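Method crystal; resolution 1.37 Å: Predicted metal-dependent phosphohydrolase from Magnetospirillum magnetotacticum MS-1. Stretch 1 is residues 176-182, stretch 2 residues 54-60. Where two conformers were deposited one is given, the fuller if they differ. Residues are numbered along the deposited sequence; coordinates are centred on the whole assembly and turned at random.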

ATOM      1  N   ALA A 176      18.443  13.729   5.582  1.00 17.45           N
ATOM      2  CA  ALA A 176      19.232  12.565   5.936  1.00 17.94           C
ATOM      3  C   ALA A 176      19.077  11.413   4.938  1.00 18.11           C
ATOM      4  O   ALA A 176      20.001  10.583   4.808  1.00 19.93           O
ATOM      5  CB  ALA A 176      18.923  12.118   7.384  1.00 19.11           C
ATOM      6  N   GLY A 177      17.940  11.348   4.233  1.00 16.50           N
ATOM      7  CA  GLY A 177      17.690  10.337   3.215  1.00 16.87           C
ATOM      8  C   GLY A 177      18.030  10.763   1.805  1.00 16.71           C
ATOM      9  O   GLY A 177      18.373   9.940   0.976  1.00 18.91           O
ATOM     10  N   SER A 178      17.906  12.064   1.511  1.00 16.13           N
ATOM     11  CA  SER A 178      18.187  12.605   0.193  1.00 16.30           C
ATOM     12  C   SER A 178      18.366  14.112   0.283  1.00 17.04           C
ATOM     13  O   SER A 178      17.435  14.816   0.636  1.00 16.05           O
ATOM     14  CB  SER A 178      17.038  12.339  -0.783  1.00 16.81           C
ATOM     15  OG  SER A 178      17.235  13.038  -1.994  1.00 18.71           O
ATOM     16  N   LYS A 179      19.552  14.597  -0.062  1.00 18.09           N
ATOM     17  CA  LYS A 179      19.788  16.015  -0.108  1.00 19.23           C
ATOM     18  C   LYS A 179      18.862  16.714  -1.119  1.00 18.49           C
ATOM     19  O   LYS A 179      18.352  17.796  -0.848  1.00 19.25           O
ATOM     20  CB  LYS A 179      21.267  16.339  -0.404  1.00 21.40           C
ATOM     21  CG  LYS A 179      22.204  15.995   0.745  1.00 24.35           C
ATOM     22  CD  LYS A 179      23.625  16.535   0.501  1.00 28.71           C
ATOM     23  N   ARG A 180      18.621  16.084  -2.266  1.00 17.59           N
ATOM     24  CA  ARG A 180      17.767  16.687  -3.285  0.50 17.96           C
ATOM     25  C   ARG A 180      16.303  16.780  -2.780  1.00 16.82           C
ATOM     26  O   ARG A 180      15.623  17.796  -2.976  1.00 17.00           O
ATOM     27  CB  ARG A 180      17.863  15.883  -4.581  0.50 18.73           C
ATOM     28  CG  ARG A 180      17.160  16.488  -5.790  0.50 21.43           C
ATOM     29  CD  ARG A 180      17.955  17.618  -6.500  0.50 23.42           C
ATOM     30  NE  ARG A 180      17.063  18.502  -7.265  0.50 25.12           N
ATOM     31  CZ  ARG A 180      16.132  19.302  -6.725  0.50 25.62           C
ATOM     32  NH1 ARG A 180      15.957  19.373  -5.396  0.50 21.31           N
ATOM     33  NH2 ARG A 180      15.370  20.052  -7.521  0.50 27.46           N
ATOM     34  N   LEU A 181      15.795  15.714  -2.156  1.00 15.77           N
ATOM     35  CA  LEU A 181      14.437  15.777  -1.617  1.00 14.09           C
ATOM     36  C   LEU A 181      14.364  16.739  -0.435  1.00 14.41           C
ATOM     37  O   LEU A 181      13.340  17.417  -0.259  1.00 14.29           O
ATOM     38  CB  LEU A 181      13.887  14.389  -1.283  1.00 14.39           C
ATOM     39  CG  LEU A 181      13.767  13.387  -2.429  1.00 15.86           C
ATOM     40  CD1 LEU A 181      13.246  12.084  -1.839  1.00 15.56           C
ATOM     41  CD2 LEU A 181      12.921  13.897  -3.619  1.00 17.84           C
ATOM     42  N   GLY A 182      15.428  16.827   0.371  1.00 14.56           N
ATOM     43  CA  GLY A 182      15.441  17.812   1.423  1.00 14.54           C
ATOM     44  C   GLY A 182      15.361  19.239   0.918  1.00 14.96           C
ATOM     45  O   GLY A 182      14.646  20.063   1.472  1.00 15.46           O
TER
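Stretch 2 54-60: LLAEYAD

A single serine oxygen lies at the heart of this contact, serving the helix of its own stretch while it rests against the backbone of the other. Ser178 occupies the N-cap position of the helix that starts at Lys179, and its OG accepts a nearly straight hydrogen bond from Leu181 N (3.0 Å, 172°). The same OG lies 3.2 Å from Tyr58 O; whether its proton is committed to that carbonyl is left open by the geometry. The general principle is that the first turn of a helix has amide groups without intrahelical acceptors, and a capping side chain that meets this need can also mark the point where a distant segment docks.

Here the distant segment is a short 3-10 turn. Leu55 is the first residue to leave the helical conformation of the preceding helix, and a 3-10 segment follows from Ala56 to Tyr58. Backbone bonds from Tyr58 N to Leu55 O and from Ala59 N to Ala56 O, both 3.0 Å, hold the turn; Ala59 and Asp60 then adopt extended conformations. The stretches come closest in register at Ser178 and Tyr58, whose CA atoms are 5.9 Å apart. The pairs run in opposite senses: Gly177 meets Tyr58 and Ala59, whereas Leu181 lies against Leu55 and Tyr58.

Tyr58 carries most of the contact from its side. Its CA-to-CB bond points toward stretch 1, placing CB 4.1 Å from Leu181 CG, while Arg180 CG approaches its CD1 to 3.9 Å, obliquely to the ring. Leu181 also reaches Leu55, with CD1 to CD1 at 4.4 Å, extending the apolar packing to a second residue of stretch 2. Beyond the tyrosine, a water joins the two backbones: it accepts from Asp60 N and donates to Gly177 O, each at 2.7 Å. The two stretches bury 268 Å² against each other, both sides summed, a modest area combining a water bridge and the serine's approach to a carbonyl with apolar packing.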

ATOM      1  N   LEU A  54       9.286   5.362  -7.295  1.00 11.09           N
ATOM      2  CA  LEU A  54       9.312   6.503  -8.208  1.00 10.92           C
ATOM      3  C   LEU A  54      10.523   7.410  -8.002  1.00 11.15           C
ATOM      4  O   LEU A  54      11.057   7.955  -8.956  1.00 13.14           O
ATOM      5  CB  LEU A  54       8.050   7.344  -8.042  1.00 10.89           C
ATOM      6  CG  LEU A  54       6.721   6.752  -8.470  1.00 11.96           C
ATOM      7  CD1 LEU A  54       5.517   7.540  -7.904  1.00 12.36           C
ATOM      8  CD2 LEU A  54       6.594   6.596  -9.994  1.00 13.87           C
ATOM      9  N   LEU A  55      10.927   7.530  -6.745  1.00 12.00           N
ATOM     10  CA  LEU A  55      11.954   8.501  -6.329  1.00 12.30           C
ATOM     11  C   LEU A  55      13.272   7.814  -6.002  1.00 13.77           C
ATOM     12  O   LEU A  55      14.153   8.417  -5.404  1.00 13.69           O
ATOM     13  CB  LEU A  55      11.433   9.324  -5.137  1.00 12.08           C
ATOM     14  CG  LEU A  55      10.179  10.174  -5.443  1.00 13.02           C
ATOM     15  CD1 LEU A  55       9.724  10.896  -4.196  1.00 13.34           C
ATOM     16  CD2 LEU A  55      10.413  11.193  -6.601  1.00 14.24           C
ATOM     17  N   ALA A  56      13.415   6.568  -6.444  1.00 14.55           N
ATOM     18  CA  ALA A  56      14.591   5.723  -6.136  1.00 15.44           C
ATOM     19  C   ALA A  56      15.899   6.407  -6.505  1.00 16.28           C
ATOM     20  O   ALA A  56      16.908   6.227  -5.843  1.00 16.85           O
ATOM     21  CB  ALA A  56      14.500   4.368  -6.898  1.00 16.73           C
ATOM     22  N   GLU A  57      15.887   7.185  -7.580  1.00 16.32           N
ATOM     23  CA  GLU A  57      17.147   7.755  -8.078  1.00 16.53           C
ATOM     24  C   GLU A  57      17.770   8.762  -7.099  1.00 16.69           C
ATOM     25  O   GLU A  57      18.960   9.110  -7.199  1.00 17.93           O
ATOM     26  CB  GLU A  57      16.953   8.446  -9.426  1.00 16.76           C
ATOM     27  CG  GLU A  57      16.221   9.802  -9.344  1.00 17.16           C
ATOM     28  CD  GLU A  57      15.723  10.242 -10.704  1.00 16.28           C
ATOM     29  OE1 GLU A  57      14.664   9.700 -11.097  1.00 17.29           O
ATOM     30  OE2 GLU A  57      16.409  11.022 -11.407  1.00 20.34           O
ATOM     31  N   TYR A  58      16.942   9.249  -6.162  1.00 16.38           N
ATOM     32  CA  TYR A  58      17.386  10.239  -5.168  1.00 16.78           C
ATOM     33  C   TYR A  58      17.990   9.576  -3.894  1.00 17.95           C
ATOM     34  O   TYR A  58      18.478  10.322  -3.039  1.00 20.99           O
ATOM     35  CB  TYR A  58      16.240  11.229  -4.837  1.00 17.28           C
ATOM     36  CG  TYR A  58      15.701  11.890  -6.099  1.00 15.29           C
ATOM     37  CD1 TYR A  58      16.484  12.783  -6.854  1.00 16.66           C
ATOM     38  CD2 TYR A  58      14.450  11.565  -6.599  1.00 16.35           C
ATOM     39  CE1 TYR A  58      16.033  13.330  -8.040  1.00 17.13           C
ATOM     40  CE2 TYR A  58      13.995  12.102  -7.809  1.00 14.97           C
ATOM     41  CZ  TYR A  58      14.778  12.991  -8.499  1.00 16.90           C
ATOM     42  OH  TYR A  58      14.395  13.543  -9.674  1.00 17.09           O
ATOM     43  N   ALA A  59      17.969   8.232  -3.817  1.00 18.25           N
ATOM     44  CA  ALA A  59      18.495   7.380  -2.673  1.00 19.13           C
ATOM     45  C   ALA A  59      19.981   7.141  -2.799  1.00 21.23           C
ATOM     46  O   ALA A  59      20.518   7.099  -3.923  1.00 22.52           O
ATOM     47  CB  ALA A  59      17.743   5.997  -2.566  1.00 19.37           C
ATOM     48  N   ASP A  60      20.629   6.983  -1.650  1.00 22.65           N
ATOM     49  CA  ASP A  60      22.049   6.643  -1.645  0.50 23.82           C
ATOM     50  C   ASP A  60      22.219   5.288  -2.316  1.00 24.18           C
ATOM     51  O   ASP A  60      21.304   4.460  -2.301  1.00 23.87           O
ATOM     52  CB  ASP A  60      22.628   6.604  -0.227  0.50 24.38           C
ATOM     53  CG  ASP A  60      22.755   7.973   0.391  0.50 26.01           C
ATOM     54  OD1 ASP A  60      22.611   8.980  -0.346  0.50 29.60           O
ATOM     55  OD2 ASP A  60      23.031   8.046   1.612  0.50 29.08           O
TER
HETATM   56  O   HOH W   1      19.266   7.390   0.697  1.00 20.89           O